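Long-range contact in putative citrate lyase, alfa subunit (Streptococcus mutans, PDB 2HJ0), which is a putative citrate lyase alpha-subunit (CitF family) protein with two large, mainly parallel beta-sheets flanked by helices: residues Glu258-Tyr270 / Arg453-Pro466. Sequence-based numbering, arbitrary orientation.
Sequences EYAAKVITSSPYY and RPDLIEYFKDLKVP
Aromatic and aliphatic side chains make most of this contact, in which the C-terminal end of helix 251-265 and the turn after it pack against helix 454-459 and the loop leading to Pro-466. Phe-460, whose planar ring suits a buried place between Val-263 and the turn at Ser-266 and Ser-267, sets CZ 3.7 Å from CG1 of Val-263, the two side chains crossing at about a right angle. Next to it, Tyr-459 turns CG anti to its backbone N (chi1 -152°), which lays one ring face against Pro-268: proline CB lies 3.7 Å from the ring centroid, a CH-pi contact, while Ser-266 O meets the ring edge. Both segments lie against the mixed sheet containing strands 409-413 and 447-449, in an alpha/beta layout consistent with a Rossmann-like fold; Ile-447 joins the apolar cluster of Tyr-259, Val-263 and Val-465. Branching lets Val-465 put CG1 over the Tyr-259 face and CG2 3.9 Å from CD of Lys-262. At the far end Arg-453 NH2 donates to Tyr-269 OH (2.9 Å, 136° at the hydrogen), in the guanidinium plane. NE and NH2 reach OD2 and OD1 of Asp-455 side-on, each oxygen using its syn lone pair, in a salt bridge; NH1 forms another with Asp-439 and a hydrogen bond to Lys-408 O.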
# COMPACT_ATOMS: atom_id res chain seq x y z
N GLU A 258 16.81 15.36 31.70
CA GLU A 258 17.72 16.44 31.36
C GLU A 258 19.11 15.95 30.97
O GLU A 258 19.69 16.44 30.01
CB GLU A 258 17.83 17.46 32.50
CG GLU A 258 18.82 18.57 32.21
CD GLU A 258 18.53 19.88 32.93
OE1 GLU A 258 18.31 19.85 34.17
OE2 GLU A 258 18.54 20.94 32.25
N TYR A 259 19.64 14.98 31.72
CA TYR A 259 20.95 14.44 31.39
C TYR A 259 20.86 13.80 30.00
O TYR A 259 21.77 13.95 29.18
CB TYR A 259 21.40 13.38 32.41
CG TYR A 259 22.03 13.92 33.69
CD1 TYR A 259 22.74 15.13 33.70
CD2 TYR A 259 21.98 13.19 34.89
CE1 TYR A 259 23.38 15.58 34.86
CE2 TYR A 259 22.61 13.64 36.05
CZ TYR A 259 23.30 14.83 36.03
OH TYR A 259 23.90 15.26 37.20
N ALA A 260 19.76 13.11 29.73
CA ALA A 260 19.56 12.47 28.43
C ALA A 260 19.60 13.49 27.29
O ALA A 260 20.26 13.27 26.28
CB ALA A 260 18.24 11.71 28.42
N ALA A 261 18.88 14.60 27.47
CA ALA A 261 18.86 15.63 26.44
C ALA A 261 20.24 16.24 26.20
O ALA A 261 20.59 16.56 25.06
CB ALA A 261 17.88 16.72 26.82
N LYS A 262 21.04 16.39 27.26
CA LYS A 262 22.38 16.95 27.13
C LYS A 262 23.25 16.02 26.31
O LYS A 262 24.13 16.46 25.57
CB LYS A 262 23.03 17.20 28.49
CG LYS A 262 22.52 18.43 29.23
CD LYS A 262 23.06 18.50 30.68
CE LYS A 262 22.43 19.63 31.51
NZ LYS A 262 22.84 19.55 32.94
N VAL A 263 23.01 14.72 26.44
CA VAL A 263 23.79 13.77 25.68
C VAL A 263 23.45 13.91 24.19
O VAL A 263 24.34 13.94 23.35
CB VAL A 263 23.54 12.32 26.16
CG1 VAL A 263 24.33 11.35 25.31
CG2 VAL A 263 23.94 12.19 27.61
N ILE A 264 22.16 14.04 23.89
CA ILE A 264 21.68 14.20 22.52
C ILE A 264 22.14 15.52 21.91
O ILE A 264 22.73 15.55 20.83
CB ILE A 264 20.11 14.15 22.46
CG1 ILE A 264 19.61 12.78 22.92
CG2 ILE A 264 19.61 14.41 21.04
CD1 ILE A 264 18.14 12.76 23.22
N THR A 265 21.87 16.62 22.60
CA THR A 265 22.27 17.93 22.10
C THR A 265 23.78 18.14 22.09
O THR A 265 24.25 19.14 21.57
CB THR A 265 21.64 19.04 22.92
OG1 THR A 265 22.01 18.89 24.29
CG2 THR A 265 20.14 18.99 22.79
N SER A 266 24.56 17.22 22.64
CA SER A 266 26.00 17.37 22.61
C SER A 266 26.59 16.30 21.72
O SER A 266 27.80 16.21 21.56
CB SER A 266 26.62 17.24 24.00
OG SER A 266 26.17 18.24 24.89
N SER A 267 25.73 15.47 21.14
CA SER A 267 26.23 14.39 20.30
C SER A 267 26.59 14.90 18.91
O SER A 267 26.16 15.98 18.50
CB SER A 267 25.17 13.30 20.18
OG SER A 267 24.11 13.68 19.32
N PRO A 268 27.39 14.12 18.16
CA PRO A 268 27.78 14.54 16.81
C PRO A 268 26.64 14.36 15.81
O PRO A 268 26.86 14.37 14.61
CB PRO A 268 28.94 13.60 16.50
CG PRO A 268 28.47 12.34 17.15
CD PRO A 268 27.99 12.82 18.50
N TYR A 269 25.42 14.21 16.31
CA TYR A 269 24.27 14.00 15.44
C TYR A 269 23.30 15.17 15.59
O TYR A 269 22.37 15.35 14.79
CB TYR A 269 23.57 12.70 15.81
CG TYR A 269 24.48 11.49 15.82
CD1 TYR A 269 24.86 10.88 14.63
CD2 TYR A 269 24.95 10.96 17.03
CE1 TYR A 269 25.70 9.75 14.64
CE2 TYR A 269 25.79 9.84 17.05
CZ TYR A 269 26.16 9.23 15.85
OH TYR A 269 26.96 8.12 15.86
N TYR A 270 23.52 15.98 16.62
CA TYR A 270 22.69 17.13 16.87
C TYR A 270 23.09 18.29 15.97
O TYR A 270 24.10 18.96 16.19
CB TYR A 270 22.79 17.56 18.34
CG TYR A 270 22.01 18.80 18.65
CD1 TYR A 270 22.65 20.01 18.87
CD2 TYR A 270 20.62 18.77 18.67
CE1 TYR A 270 21.92 21.17 19.12
CE2 TYR A 270 19.88 19.91 18.92
CZ TYR A 270 20.53 21.11 19.14
OH TYR A 270 19.79 22.26 19.37
N ARG A 453 31.71 1.96 21.91
CA ARG A 453 31.59 3.19 21.13
C ARG A 453 32.72 4.15 21.50
O ARG A 453 32.48 5.20 22.10
CB ARG A 453 30.24 3.88 21.38
CG ARG A 453 29.03 3.16 20.82
CD ARG A 453 29.11 3.02 19.32
NE ARG A 453 29.13 4.30 18.62
CZ ARG A 453 28.05 4.97 18.24
NH1 ARG A 453 26.84 4.48 18.50
NH2 ARG A 453 28.19 6.13 17.60
N PRO A 454 33.97 3.81 21.14
CA PRO A 454 35.09 4.68 21.47
C PRO A 454 34.96 6.07 20.85
O PRO A 454 35.50 7.05 21.37
CB PRO A 454 36.29 3.91 20.93
CG PRO A 454 35.72 3.20 19.77
CD PRO A 454 34.41 2.68 20.31
N ASP A 455 34.24 6.17 19.74
CA ASP A 455 34.08 7.48 19.11
C ASP A 455 33.21 8.39 19.98
O ASP A 455 33.31 9.62 19.91
CB ASP A 455 33.43 7.34 17.74
CG ASP A 455 32.01 6.85 17.82
OD1 ASP A 455 31.16 7.34 17.06
OD2 ASP A 455 31.74 5.96 18.66
N LEU A 456 32.36 7.80 20.81
CA LEU A 456 31.48 8.58 21.67
C LEU A 456 32.17 8.99 22.96
O LEU A 456 31.96 10.09 23.49
CB LEU A 456 30.18 7.81 21.95
CG LEU A 456 28.98 8.17 21.08
CD1 LEU A 456 29.39 8.32 19.64
CD2 LEU A 456 27.90 7.11 21.22
N ILE A 457 33.03 8.10 23.46
CA ILE A 457 33.77 8.38 24.67
C ILE A 457 34.62 9.63 24.48
O ILE A 457 34.73 10.46 25.39
CB ILE A 457 34.66 7.18 25.05
CG1 ILE A 457 33.79 6.07 25.60
CG2 ILE A 457 35.69 7.60 26.08
CD1 ILE A 457 34.51 4.77 25.77
N GLU A 458 35.21 9.78 23.30
CA GLU A 458 36.05 10.94 23.01
C GLU A 458 35.20 12.19 22.81
O GLU A 458 35.46 13.23 23.42
CB GLU A 458 36.88 10.71 21.74
CG GLU A 458 36.02 10.56 20.50
CD GLU A 458 36.78 10.73 19.17
OE1 GLU A 458 36.10 10.71 18.10
OE2 GLU A 458 38.03 10.87 19.20
N TYR A 459 34.19 12.08 21.96
CA TYR A 459 33.31 13.21 21.66
C TYR A 459 32.67 13.82 22.91
O TYR A 459 32.43 15.03 22.96
CB TYR A 459 32.20 12.78 20.70
CG TYR A 459 31.69 13.91 19.84
CD1 TYR A 459 32.34 14.27 18.66
CD2 TYR A 459 30.55 14.65 20.22
CE1 TYR A 459 31.88 15.32 17.88
CE2 TYR A 459 30.09 15.71 19.45
CZ TYR A 459 30.76 16.04 18.28
OH TYR A 459 30.32 17.10 17.52
N PHE A 460 32.37 12.99 23.90
CA PHE A 460 31.76 13.46 25.13
C PHE A 460 32.78 13.68 26.23
O PHE A 460 32.41 14.02 27.36
CB PHE A 460 30.71 12.47 25.63
CG PHE A 460 29.49 12.39 24.76
CD1 PHE A 460 28.81 13.55 24.37
CD2 PHE A 460 28.99 11.15 24.35
CE1 PHE A 460 27.67 13.47 23.58
CE2 PHE A 460 27.85 11.07 23.55
CZ PHE A 460 27.18 12.23 23.16
N LYS A 461 34.07 13.51 25.92
CA LYS A 461 35.11 13.66 26.93
C LYS A 461 34.89 14.88 27.82
O LYS A 461 34.97 14.79 29.03
CB LYS A 461 36.50 13.75 26.29
CG LYS A 461 36.72 15.02 25.47
CD LYS A 461 38.20 15.26 25.16
CE LYS A 461 38.81 14.15 24.31
NZ LYS A 461 40.24 14.45 24.02
N ASP A 462 34.57 16.02 27.21
CA ASP A 462 34.38 17.23 27.97
C ASP A 462 32.93 17.52 28.34
O ASP A 462 32.63 18.55 28.94
CB ASP A 462 34.98 18.41 27.20
CG ASP A 462 36.50 18.39 27.21
OD1 ASP A 462 37.11 18.94 26.27
OD2 ASP A 462 37.09 17.83 28.18
N LEU A 463 32.03 16.60 28.00
CA LEU A 463 30.63 16.77 28.33
C LEU A 463 30.49 16.98 29.84
O LEU A 463 30.92 16.14 30.63
CB LEU A 463 29.85 15.53 27.89
CG LEU A 463 28.34 15.63 27.72
CD1 LEU A 463 27.75 14.24 27.52
CD2 LEU A 463 27.73 16.26 28.94
N LYS A 464 29.90 18.09 30.24
CA LYS A 464 29.73 18.36 31.67
C LYS A 464 28.59 17.57 32.29
O LYS A 464 27.52 18.10 32.57
CB LYS A 464 29.52 19.85 31.91
CG LYS A 464 30.74 20.65 31.54
CD LYS A 464 31.89 20.23 32.41
CE LYS A 464 33.22 20.56 31.78
NZ LYS A 464 34.27 19.77 32.48
N VAL A 465 28.84 16.28 32.50
CA VAL A 465 27.86 15.39 33.11
C VAL A 465 28.66 14.24 33.68
O VAL A 465 29.55 13.71 33.02
CB VAL A 465 26.85 14.84 32.08
CG1 VAL A 465 26.13 13.63 32.67
CG2 VAL A 465 25.83 15.91 31.70
N PRO A 466 28.35 13.83 34.92
CA PRO A 466 29.10 12.73 35.52
C PRO A 466 29.08 11.48 34.67
O PRO A 466 28.03 11.02 34.26
CB PRO A 466 28.43 12.55 36.88
CG PRO A 466 27.05 13.07 36.67
CD PRO A 466 27.24 14.27 35.78